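Local coordinates for protein 4-alpha-glucanotransferase (Aquifex aeolicus, PDB 1TZ7) that is an amylomaltase, also called disproportionating enzyme or D-enzyme, a glucanotransferase built around an eight-stranded parallel beta/alpha barrel, at residues 205-213 and 294-302. Residues are numbered along the deposited sequence; the frame is centred on the assembly and turned at random.
Sequences FFKQWEKLR and LHNLKLFDF. Unlike the reference sequence in segment 294-302: Leu294 (reference His).
Arg213 and Asp301 meet through a two-nitrogen, end-on salt bridge: NH1 of Arg213 lies 2.9 Å from OD2 of Asp301, and NH2 of Arg213 lies 3.0 Å from its OD1. Both oxygens are approached from above the carboxylate plane, which stands 41° from the guanidinium plane. Arg213 reaches this far because its chain runs extended from CG to NE, with CG trans to the backbone N (chi1 169°). On the way, its CD passes 3.4 Å from O of Leu299. That carbonyl is a worked example of a turn tied to a helix through one side-chain N-H: Trp209 NE1 donates to Leu299 O at 3.0 Å, nearly straight at 165° and in the plane of the indole. Beside the N-H, on the six-membered ring, CZ2 of Trp209 comes within 3.7 Å of CE2 of Phe300, the two ring planes steeply inclined. Phe300 is itself covered on one face by CB of Leu299. Back toward the start of helix 192-218, Phe206 joins in: CD2 of Leu299 fits between Trp209 CD1 and Phe206 CE2, 3.6 Å from each, and the Phe206 ring then meets His295 rim to rim.

A second shell sets these groups. Ile223 N donates to Asp301 OD1, while Phe84 O and Tyr150 OH hold the two imidazole nitrogens of His295, probably fixing its rotation. In the beta/alpha barrel, the contact joins helix 192-218, which leads into strand 222-227, to the turn linking helix 287-297 with the neighbouring parallel strand 302-305.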
# COMPACT_ATOMS: atom_id res chain seq x y z
N PHE A 205 4.11 10.13 13.48
CA PHE A 205 3.55 9.71 12.20
C PHE A 205 2.03 9.64 12.27
O PHE A 205 1.34 10.16 11.40
CB PHE A 205 4.10 8.34 11.77
CG PHE A 205 3.47 7.81 10.52
CD1 PHE A 205 4.07 8.00 9.28
CD2 PHE A 205 2.26 7.12 10.57
CE1 PHE A 205 3.48 7.52 8.12
CE2 PHE A 205 1.67 6.64 9.41
CZ PHE A 205 2.29 6.84 8.18
N PHE A 206 1.52 8.97 13.30
CA PHE A 206 0.10 8.66 13.39
C PHE A 206 -0.72 9.90 13.72
O PHE A 206 -1.88 10.01 13.32
CB PHE A 206 -0.14 7.56 14.44
CG PHE A 206 -0.04 6.16 13.89
CD1 PHE A 206 1.20 5.54 13.73
CD2 PHE A 206 -1.18 5.46 13.54
CE1 PHE A 206 1.30 4.25 13.22
CE2 PHE A 206 -1.09 4.17 13.03
CZ PHE A 206 0.15 3.57 12.87
N LYS A 207 -0.12 10.84 14.44
CA LYS A 207 -0.77 12.11 14.73
C LYS A 207 -0.87 12.98 13.47
O LYS A 207 -1.86 13.67 13.26
CB LYS A 207 -0.02 12.87 15.84
CG LYS A 207 -0.77 12.93 17.18
CD LYS A 207 -1.13 11.52 17.70
CE LYS A 207 -2.59 11.45 18.19
NZ LYS A 207 -2.68 11.42 19.67
N GLN A 208 0.16 12.93 12.63
CA GLN A 208 0.14 13.65 11.37
C GLN A 208 -0.88 13.03 10.39
O GLN A 208 -1.55 13.75 9.65
CB GLN A 208 1.53 13.68 10.74
CG GLN A 208 2.49 14.67 11.42
CD GLN A 208 3.76 14.91 10.62
OE1 GLN A 208 3.93 14.35 9.54
NE2 GLN A 208 4.64 15.74 11.15
N TRP A 209 -1.00 11.71 10.41
CA TRP A 209 -1.98 11.05 9.56
C TRP A 209 -3.41 11.29 10.05
O TRP A 209 -4.32 11.44 9.26
CB TRP A 209 -1.72 9.55 9.47
CG TRP A 209 -2.68 8.90 8.55
CD1 TRP A 209 -3.85 8.27 8.90
CD2 TRP A 209 -2.61 8.85 7.13
NE1 TRP A 209 -4.49 7.82 7.77
CE2 TRP A 209 -3.75 8.16 6.67
CE3 TRP A 209 -1.68 9.31 6.18
CZ2 TRP A 209 -3.98 7.92 5.32
CZ3 TRP A 209 -1.92 9.07 4.84
CH2 TRP A 209 -3.06 8.38 4.42
N GLU A 210 -3.58 11.31 11.37
CA GLU A 210 -4.88 11.58 11.98
C GLU A 210 -5.40 12.95 11.54
O GLU A 210 -6.57 13.10 11.20
CB GLU A 210 -4.78 11.52 13.51
CG GLU A 210 -6.06 11.85 14.25
CD GLU A 210 -5.91 11.76 15.76
OE1 GLU A 210 -5.22 12.63 16.34
OE2 GLU A 210 -6.47 10.83 16.36
N LYS A 211 -4.51 13.93 11.54
CA LYS A 211 -4.85 15.29 11.13
C LYS A 211 -5.20 15.36 9.64
O LYS A 211 -6.14 16.03 9.25
CB LYS A 211 -3.67 16.24 11.43
CG LYS A 211 -4.08 17.69 11.65
CD LYS A 211 -2.86 18.58 11.90
CE LYS A 211 -2.40 18.53 13.36
NZ LYS A 211 -1.32 17.53 13.58
N LEU A 212 -4.43 14.65 8.82
CA LEU A 212 -4.65 14.64 7.39
C LEU A 212 -5.95 13.91 7.06
O LEU A 212 -6.70 14.32 6.18
CB LEU A 212 -3.48 13.97 6.68
CG LEU A 212 -3.55 13.96 5.14
CD1 LEU A 212 -3.41 15.37 4.59
CD2 LEU A 212 -2.48 13.05 4.57
N ARG A 213 -6.21 12.83 7.78
CA ARG A 213 -7.40 12.03 7.57
C ARG A 213 -8.68 12.81 7.91
O ARG A 213 -9.69 12.71 7.21
CB ARG A 213 -7.35 10.76 8.40
CG ARG A 213 -8.64 10.03 8.42
CD ARG A 213 -8.61 8.69 9.09
NE ARG A 213 -9.94 8.12 9.11
CZ ARG A 213 -10.54 7.59 8.06
NH1 ARG A 213 -11.77 7.13 8.17
NH2 ARG A 213 -9.91 7.52 6.88
N LEU A 294 -8.90 -3.93 12.00
CA LEU A 294 -9.24 -2.88 12.98
C LEU A 294 -8.18 -1.77 12.96
O LEU A 294 -8.51 -0.59 12.91
CB LEU A 294 -9.35 -3.49 14.40
CG LEU A 294 -10.42 -2.91 15.34
CD1 LEU A 294 -11.80 -3.24 14.85
CD2 LEU A 294 -10.22 -3.44 16.75
N HIS A 295 -6.91 -2.16 12.99
CA HIS A 295 -5.80 -1.19 12.98
C HIS A 295 -5.84 -0.32 11.74
O HIS A 295 -5.77 0.91 11.83
CB HIS A 295 -4.47 -1.93 13.04
CG HIS A 295 -3.27 -1.04 12.87
ND1 HIS A 295 -2.72 -0.33 13.91
CD2 HIS A 295 -2.52 -0.76 11.78
CE1 HIS A 295 -1.68 0.36 13.47
NE2 HIS A 295 -1.54 0.11 12.18
N ASN A 296 -5.96 -0.94 10.59
CA ASN A 296 -5.92 -0.23 9.32
C ASN A 296 -7.15 0.68 9.12
O ASN A 296 -7.08 1.67 8.40
CB ASN A 296 -5.78 -1.21 8.16
CG ASN A 296 -4.32 -1.65 7.93
OD1 ASN A 296 -3.54 -0.94 7.30
ND2 ASN A 296 -3.96 -2.82 8.45
N LEU A 297 -8.27 0.34 9.76
CA LEU A 297 -9.48 1.18 9.70
C LEU A 297 -9.34 2.46 10.55
O LEU A 297 -10.14 3.38 10.42
CB LEU A 297 -10.72 0.39 10.15
CG LEU A 297 -11.32 -0.59 9.13
CD1 LEU A 297 -12.49 -1.35 9.75
CD2 LEU A 297 -11.76 0.14 7.86
N LYS A 298 -8.32 2.52 11.42
CA LYS A 298 -7.92 3.78 12.07
C LYS A 298 -7.39 4.78 11.04
O LYS A 298 -7.50 6.00 11.21
CB LYS A 298 -6.85 3.54 13.13
CG LYS A 298 -7.30 2.74 14.33
CD LYS A 298 -6.13 2.52 15.32
CE LYS A 298 -6.59 1.85 16.62
NZ LYS A 298 -7.14 2.83 17.59
N LEU A 299 -6.80 4.24 9.97
CA LEU A 299 -6.14 5.05 8.96
C LEU A 299 -7.02 5.26 7.73
O LEU A 299 -7.08 6.36 7.19
CB LEU A 299 -4.83 4.38 8.53
CG LEU A 299 -3.92 3.92 9.67
CD1 LEU A 299 -2.70 3.18 9.13
CD2 LEU A 299 -3.48 5.11 10.53
N PHE A 300 -7.70 4.19 7.30
CA PHE A 300 -8.33 4.16 5.98
C PHE A 300 -9.82 3.86 6.08
O PHE A 300 -10.30 3.31 7.07
CB PHE A 300 -7.67 3.10 5.11
CG PHE A 300 -6.17 3.14 5.15
CD1 PHE A 300 -5.45 2.06 5.61
CD2 PHE A 300 -5.48 4.27 4.71
CE1 PHE A 300 -4.06 2.09 5.64
CE2 PHE A 300 -4.10 4.30 4.75
CZ PHE A 300 -3.39 3.21 5.21
N ASP A 301 -10.55 4.21 5.03
CA ASP A 301 -11.96 3.86 4.91
C ASP A 301 -12.13 2.54 4.19
O ASP A 301 -12.98 1.72 4.56
CB ASP A 301 -12.69 4.96 4.16
CG ASP A 301 -12.59 6.28 4.85
OD1 ASP A 301 -11.69 7.08 4.49
OD2 ASP A 301 -13.35 6.61 5.79
N PHE A 302 -11.33 2.32 3.15
CA PHE A 302 -11.34 1.06 2.43
C PHE A 302 -9.97 0.38 2.48
O PHE A 302 -8.93 1.03 2.49
CB PHE A 302 -11.77 1.29 0.98
CG PHE A 302 -13.20 1.77 0.84
CD1 PHE A 302 -14.25 0.86 0.81
CD2 PHE A 302 -13.49 3.12 0.73
CE1 PHE A 302 -15.57 1.29 0.68
CE2 PHE A 302 -14.80 3.56 0.60
CZ PHE A 302 -15.84 2.64 0.58